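Local atomic coordinates of putative uncharacterized protein (Pseudomonas putida, PDB entry 4J25), a protein that probably hydroxylates prolyl residues of a protein substrate as an iron- and 2-oxoglutarate-dependent dioxygenase, and binds manganese and N-oxalylglycine in this structure. Residues Y137-R149 and F198-A210. Residues are numbered along the deposited sequence; the frame is centred on the assembly and turned at random.
Sequences YPPGAFYRRHLDR and FLSGEVPHEVLPA. With MN (manganese (II) ion), chain I; OGA (N-oxalylglycine), chain J.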
loop_
_atom_site.group_PDB
_atom_site.type_symbol
_atom_site.label_atom_id
_atom_site.label_comp_id
_atom_site.label_asym_id
_atom_site.label_seq_id
_atom_site.Cartn_x
_atom_site.Cartn_y
_atom_site.Cartn_z
ATOM N N TYR A 137 -1.324 9.672 10.199
ATOM C CA TYR A 137 -0.959 9.445 11.588
ATOM C C TYR A 137 -0.380 10.713 12.212
ATOM O O TYR A 137 0.598 11.272 11.706
ATOM C CB TYR A 137 0.032 8.282 11.695
ATOM C CG TYR A 137 -0.512 6.974 11.149
ATOM C CD1 TYR A 137 -1.831 6.865 10.734
ATOM C CD2 TYR A 137 0.294 5.848 11.046
ATOM C CE1 TYR A 137 -2.329 5.674 10.231
ATOM C CE2 TYR A 137 -0.200 4.652 10.543
ATOM C CZ TYR A 137 -1.510 4.572 10.135
ATOM O OH TYR A 137 -2.019 3.389 9.622
ATOM N N PRO A 138 -1.001 11.193 13.300
ATOM C CA PRO A 138 -0.446 12.346 14.017
ATOM C C PRO A 138 0.890 11.963 14.622
ATOM O O PRO A 138 1.128 10.774 14.805
ATOM C CB PRO A 138 -1.465 12.604 15.133
ATOM C CG PRO A 138 -2.682 11.850 14.761
ATOM C CD PRO A 138 -2.230 10.689 13.932
ATOM N N PRO A 139 1.754 12.944 14.919
ATOM C CA PRO A 139 3.024 12.632 15.593
ATOM C C PRO A 139 2.787 11.844 16.875
ATOM O O PRO A 139 1.960 12.235 17.671
ATOM C CB PRO A 139 3.599 14.017 15.920
ATOM C CG PRO A 139 2.960 14.943 14.935
ATOM C CD PRO A 139 1.594 14.386 14.663
ATOM N N GLY A 140 3.500 10.742 17.061
ATOM C CA GLY A 140 3.319 9.914 18.239
ATOM C C GLY A 140 2.465 8.679 18.005
ATOM O O GLY A 140 2.531 7.726 18.778
ATOM N N ALA A 141 1.655 8.687 16.949
ATOM C CA ALA A 141 0.791 7.551 16.669
ATOM C C ALA A 141 1.630 6.383 16.173
ATOM O O ALA A 141 2.604 6.562 15.444
ATOM C CB ALA A 141 -0.272 7.914 15.649
ATOM N N PHE A 142 1.252 5.186 16.597
ATOM C CA PHE A 142 1.901 3.982 16.135
ATOM C C PHE A 142 0.848 2.927 15.889
ATOM O O PHE A 142 -0.305 3.097 16.274
ATOM C CB PHE A 142 2.906 3.494 17.174
ATOM C CG PHE A 142 2.312 3.253 18.531
ATOM C CD1 PHE A 142 1.836 1.998 18.878
ATOM C CD2 PHE A 142 2.244 4.273 19.464
ATOM C CE1 PHE A 142 1.296 1.770 20.131
ATOM C CE2 PHE A 142 1.706 4.060 20.714
ATOM C CZ PHE A 142 1.230 2.808 21.054
ATOM N N TYR A 143 1.258 1.843 15.234
ATOM C CA TYR A 143 0.376 0.725 14.927
ATOM C C TYR A 143 1.129 -0.527 15.348
ATOM O O TYR A 143 2.158 -0.864 14.772
ATOM C CB TYR A 143 0.082 0.692 13.427
ATOM C CG TYR A 143 -1.179 -0.034 13.011
ATOM C CD1 TYR A 143 -1.797 -0.954 13.839
ATOM C CD2 TYR A 143 -1.746 0.204 11.761
ATOM C CE1 TYR A 143 -2.953 -1.619 13.443
ATOM C CE2 TYR A 143 -2.899 -0.448 11.356
ATOM C CZ TYR A 143 -3.499 -1.353 12.204
ATOM O OH TYR A 143 -4.643 -2.000 11.803
ATOM N N ARG A 144 0.608 -1.203 16.363
ATOM C CA ARG A 144 1.262 -2.362 16.949
ATOM C C ARG A 144 1.297 -3.569 16.010
ATOM O O ARG A 144 0.513 -3.657 15.066
ATOM C CB ARG A 144 0.543 -2.718 18.232
ATOM C CG ARG A 144 0.514 -1.559 19.207
ATOM C CD ARG A 144 0.524 -2.055 20.634
ATOM N NE ARG A 144 1.718 -2.847 20.922
ATOM C CZ ARG A 144 1.918 -3.490 22.068
ATOM N NH1 ARG A 144 1.004 -3.431 23.024
ATOM N NH2 ARG A 144 3.031 -4.195 22.258
ATOM N N ARG A 145 2.204 -4.507 16.281
ATOM C CA ARG A 145 2.409 -5.629 15.377
ATOM C C ARG A 145 1.102 -6.344 15.076
ATOM O O ARG A 145 0.273 -6.567 15.952
ATOM C CB ARG A 145 3.427 -6.622 15.925
ATOM C CG ARG A 145 3.984 -7.529 14.837
ATOM C CD ARG A 145 4.968 -8.537 15.366
ATOM N NE ARG A 145 5.989 -7.900 16.189
ATOM C CZ ARG A 145 7.139 -8.473 16.520
ATOM N NH1 ARG A 145 8.009 -7.822 17.274
ATOM N NH2 ARG A 145 7.419 -9.690 16.087
ATOM N N HIS A 146 0.928 -6.700 13.814
ATOM C CA HIS A 146 -0.310 -7.332 13.375
ATOM C C HIS A 146 -0.153 -7.983 12.013
ATOM O O HIS A 146 0.823 -7.737 11.286
ATOM C CB HIS A 146 -1.465 -6.323 13.339
ATOM C CG HIS A 146 -1.358 -5.305 12.246
ATOM N ND1 HIS A 146 -0.549 -4.196 12.341
ATOM C CD2 HIS A 146 -1.965 -5.225 11.037
ATOM C CE1 HIS A 146 -0.657 -3.477 11.236
ATOM N NE2 HIS A 146 -1.506 -4.082 10.427
ATOM N N LEU A 147 -1.127 -8.831 11.701
ATOM C CA LEU A 147 -1.296 -9.379 10.368
ATOM C C LEU A 147 -2.549 -8.756 9.786
ATOM O O LEU A 147 -3.527 -8.536 10.494
ATOM C CB LEU A 147 -1.473 -10.896 10.403
ATOM C CG LEU A 147 -0.216 -11.721 10.609
ATOM C CD1 LEU A 147 -0.528 -12.961 11.463
ATOM C CD2 LEU A 147 0.367 -12.118 9.285
ATOM N N ASP A 148 -2.524 -8.478 8.496
ATOM C CA ASP A 148 -3.682 -7.880 7.855
ATOM C C ASP A 148 -4.791 -8.902 7.652
ATOM O O ASP A 148 -5.960 -8.571 7.750
ATOM C CB ASP A 148 -3.306 -7.262 6.515
ATOM C CG ASP A 148 -2.505 -5.975 6.660
ATOM O OD1 ASP A 148 -2.496 -5.342 7.731
ATOM O OD2 ASP A 148 -1.888 -5.607 5.666
ATOM N N ARG A 149 -4.431 -10.133 7.347
ATOM C CA ARG A 149 -5.425 -11.176 7.108
ATOM C C ARG A 149 -5.332 -12.251 8.183
ATOM O O ARG A 149 -4.288 -12.851 8.351
ATOM C CB ARG A 149 -5.204 -11.810 5.732
ATOM C CG ARG A 149 -6.119 -12.976 5.467
ATOM C CD ARG A 149 -5.544 -13.985 4.499
ATOM N NE ARG A 149 -6.501 -15.067 4.287
ATOM C CZ ARG A 149 -6.359 -16.029 3.383
ATOM N NH1 ARG A 149 -5.290 -16.049 2.598
ATOM N NH2 ARG A 149 -7.286 -16.969 3.265
ATOM N N PHE A 198 2.723 -6.676 -0.010
ATOM C CA PHE A 198 3.038 -7.964 0.620
ATOM C C PHE A 198 1.832 -8.897 0.744
ATOM O O PHE A 198 0.654 -8.482 0.628
ATOM C CB PHE A 198 3.710 -7.772 1.987
ATOM C CG PHE A 198 2.916 -6.940 2.967
ATOM C CD1 PHE A 198 3.113 -5.566 3.043
ATOM C CD2 PHE A 198 1.994 -7.530 3.821
ATOM C CE1 PHE A 198 2.405 -4.797 3.930
ATOM C CE2 PHE A 198 1.283 -6.768 4.710
ATOM C CZ PHE A 198 1.481 -5.394 4.766
ATOM N N LEU A 199 2.131 -10.174 0.954
ATOM C CA LEU A 199 1.095 -11.153 1.202
ATOM C C LEU A 199 0.476 -10.947 2.590
ATOM O O LEU A 199 1.157 -11.061 3.606
ATOM C CB LEU A 199 1.667 -12.571 1.040
ATOM C CG LEU A 199 2.167 -12.870 -0.375
ATOM C CD1 LEU A 199 2.823 -14.257 -0.469
ATOM C CD2 LEU A 199 1.054 -12.748 -1.409
ATOM N N SER A 200 -0.826 -10.678 2.620
ATOM C CA SER A 200 -1.506 -10.261 3.844
ATOM C C SER A 200 -1.523 -11.318 4.943
ATOM O O SER A 200 -1.478 -10.986 6.120
ATOM C CB SER A 200 -2.955 -9.863 3.548
ATOM O OG SER A 200 -3.028 -8.949 2.464
ATOM N N GLY A 201 -1.616 -12.587 4.564
ATOM C CA GLY A 201 -1.690 -13.655 5.543
ATOM C C GLY A 201 -0.333 -14.062 6.082
ATOM O O GLY A 201 -0.252 -14.889 6.991
ATOM N N GLU A 202 0.733 -13.483 5.536
ATOM C CA GLU A 202 2.085 -13.975 5.806
ATOM C C GLU A 202 3.033 -13.025 6.528
ATOM O O GLU A 202 3.913 -13.476 7.270
ATOM C CB GLU A 202 2.756 -14.398 4.507
ATOM C CG GLU A 202 4.273 -14.469 4.629
ATOM C CD GLU A 202 4.938 -15.024 3.383
ATOM O OE1 GLU A 202 6.174 -14.853 3.244
ATOM O OE2 GLU A 202 4.221 -15.642 2.553
ATOM N N VAL A 203 2.912 -11.719 6.294
ATOM C CA VAL A 203 3.913 -10.801 6.830
ATOM C C VAL A 203 3.392 -9.958 7.981
ATOM O O VAL A 203 2.666 -8.981 7.765
ATOM C CB VAL A 203 4.439 -9.865 5.752
ATOM C CG1 VAL A 203 5.499 -8.927 6.342
ATOM C CG2 VAL A 203 5.014 -10.663 4.621
ATOM N N PRO A 204 3.763 -10.332 9.218
ATOM C CA PRO A 204 3.418 -9.466 10.341
ATOM C C PRO A 204 4.145 -8.154 10.171
ATOM O O PRO A 204 5.238 -8.141 9.595
ATOM C CB PRO A 204 3.948 -10.228 11.555
ATOM C CG PRO A 204 4.148 -11.618 11.092
ATOM C CD PRO A 204 4.513 -11.523 9.660
ATOM N N HIS A 205 3.560 -7.062 10.636
ATOM C CA HIS A 205 4.202 -5.759 10.468
ATOM C C HIS A 205 3.667 -4.777 11.490
ATOM O O HIS A 205 2.652 -5.025 12.129
ATOM C CB HIS A 205 4.017 -5.218 9.048
ATOM C CG HIS A 205 2.584 -5.089 8.628
ATOM N ND1 HIS A 205 1.849 -6.165 8.181
ATOM C CD2 HIS A 205 1.755 -4.019 8.572
ATOM C CE1 HIS A 205 0.622 -5.770 7.888
ATOM N NE2 HIS A 205 0.538 -4.472 8.100
ATOM N N GLU A 206 4.382 -3.678 11.669
ATOM C CA GLU A 206 3.980 -2.659 12.618
ATOM C C GLU A 206 4.469 -1.311 12.125
ATOM O O GLU A 206 5.273 -1.233 11.194
ATOM C CB GLU A 206 4.554 -2.967 14.005
ATOM C CG GLU A 206 6.044 -2.860 14.063
ATOM C CD GLU A 206 6.621 -3.292 15.387
ATOM O OE1 GLU A 206 7.857 -3.265 15.527
ATOM O OE2 GLU A 206 5.853 -3.682 16.286
ATOM N N VAL A 207 3.965 -0.247 12.738
ATOM C CA VAL A 207 4.413 1.105 12.429
ATOM C C VAL A 207 4.966 1.732 13.690
ATOM O O VAL A 207 4.276 1.813 14.699
ATOM C CB VAL A 207 3.275 1.983 11.904
ATOM C CG1 VAL A 207 3.771 3.448 11.656
ATOM C CG2 VAL A 207 2.679 1.373 10.647
ATOM N N LEU A 208 6.223 2.161 13.636
ATOM C CA LEU A 208 6.851 2.818 14.777
ATOM C C LEU A 208 6.423 4.292 14.820
ATOM O O LEU A 208 6.104 4.878 13.790
ATOM C CB LEU A 208 8.372 2.700 14.699
ATOM C CG LEU A 208 8.974 1.295 14.804
ATOM C CD1 LEU A 208 10.459 1.373 15.146
ATOM C CD2 LEU A 208 8.258 0.494 15.842
ATOM N N PRO A 209 6.369 4.883 16.024
ATOM C CA PRO A 209 5.867 6.259 16.070
ATOM C C PRO A 209 6.753 7.218 15.278
ATOM O O PRO A 209 7.966 6.992 15.161
ATOM C CB PRO A 209 5.868 6.600 17.567
ATOM C CG PRO A 209 6.652 5.532 18.233
ATOM C CD PRO A 209 6.642 4.333 17.359
ATOM N N ALA A 210 6.140 8.251 14.710
ATOM C CA ALA A 210 6.878 9.276 13.988
ATOM C C ALA A 210 6.847 10.562 14.783
ATOM O O ALA A 210 6.006 10.735 15.662
ATOM C CB ALA A 210 6.269 9.510 12.622
HETATM MN MN MN I . -1.360 -3.605 8.295
HETATM C C1 OGA J . -2.472 -1.084 7.930
HETATM C C2 OGA J . -0.988 -0.917 8.035
HETATM C C4 OGA J . 1.062 0.394 7.612
HETATM C C5 OGA J . 1.556 1.673 7.028
HETATM O O1 OGA J . -3.156 -0.069 7.611
HETATM O O2 OGA J . -3.019 -2.226 8.136
HETATM O "O2'" OGA J . -0.316 -1.795 8.557
HETATM O O3 OGA J . 2.721 1.728 6.563
HETATM N N1 OGA J . -0.354 0.272 7.512
HETATM O O4 OGA J . 0.819 2.695 6.993
HETATM O O HOH W 1 -0.052 -8.916 7.004
HETATM O O HOH W 2 -1.160 -3.032 6.130
#
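The HxD...H facial triad of the 2-oxoglutarate oxygenases is assembled here: His146 and Asp148 from one segment and His205 from the other bind a manganese ion, which probably stands in for iron. His146 NE2 reaches the metal at 2.2 Å and His205 NE2 at 2.1 Å; Asp148 OD1, two N-oxalylglycine oxygens, O2 and O2', and a water complete six ligands. Both imidazoles have CG between the backbone N and the carbonyl carbon (chi1 71° and 57°), which points them from adjacent strands toward one ion; their planes meet obliquely, at 59°. A second-shell carbonyl fixes each ring's rotation: His146 ND1 donates to Arg144 O (3.0 Å), and His205 ND1 to Val203 O almost straight. ND1 carries the proton in each ring, which leaves the NE2 lone pair to bind the metal. The Asp148 carboxylate stands nearly perpendicular to the His205 ring; its second oxygen, OD2, accepts from the metal-bound water and is also hydrogen-bonded to Ser159 and Trp220.

Antiparallel pairing brings the triad together. Tyr143 and Val207, like His146 and His205, form hydrogen-bonded pairs, with a beta bulge between them that keeps all four side chains on the metal face. Tyr143 lays its ring over His146 CE1 and brings CE2 to 3.5 Å from N-oxalylglycine C1, while branched Val207 sets CG2 at 3.6 Å from C4, an apolar surface against the ligand's glycine methylene. Further on, a water accepts from Asp148 N and donates to Ser200 O and Val203 O, and Leu147 CD2 covers the 200-204 turn.

In the double-stranded beta-helix, strand 205-207 lies between strand 176-179 and residues 143-146, while strand 214-222 supplies Arg214, which hydrogen-bonds N-oxalylglycine.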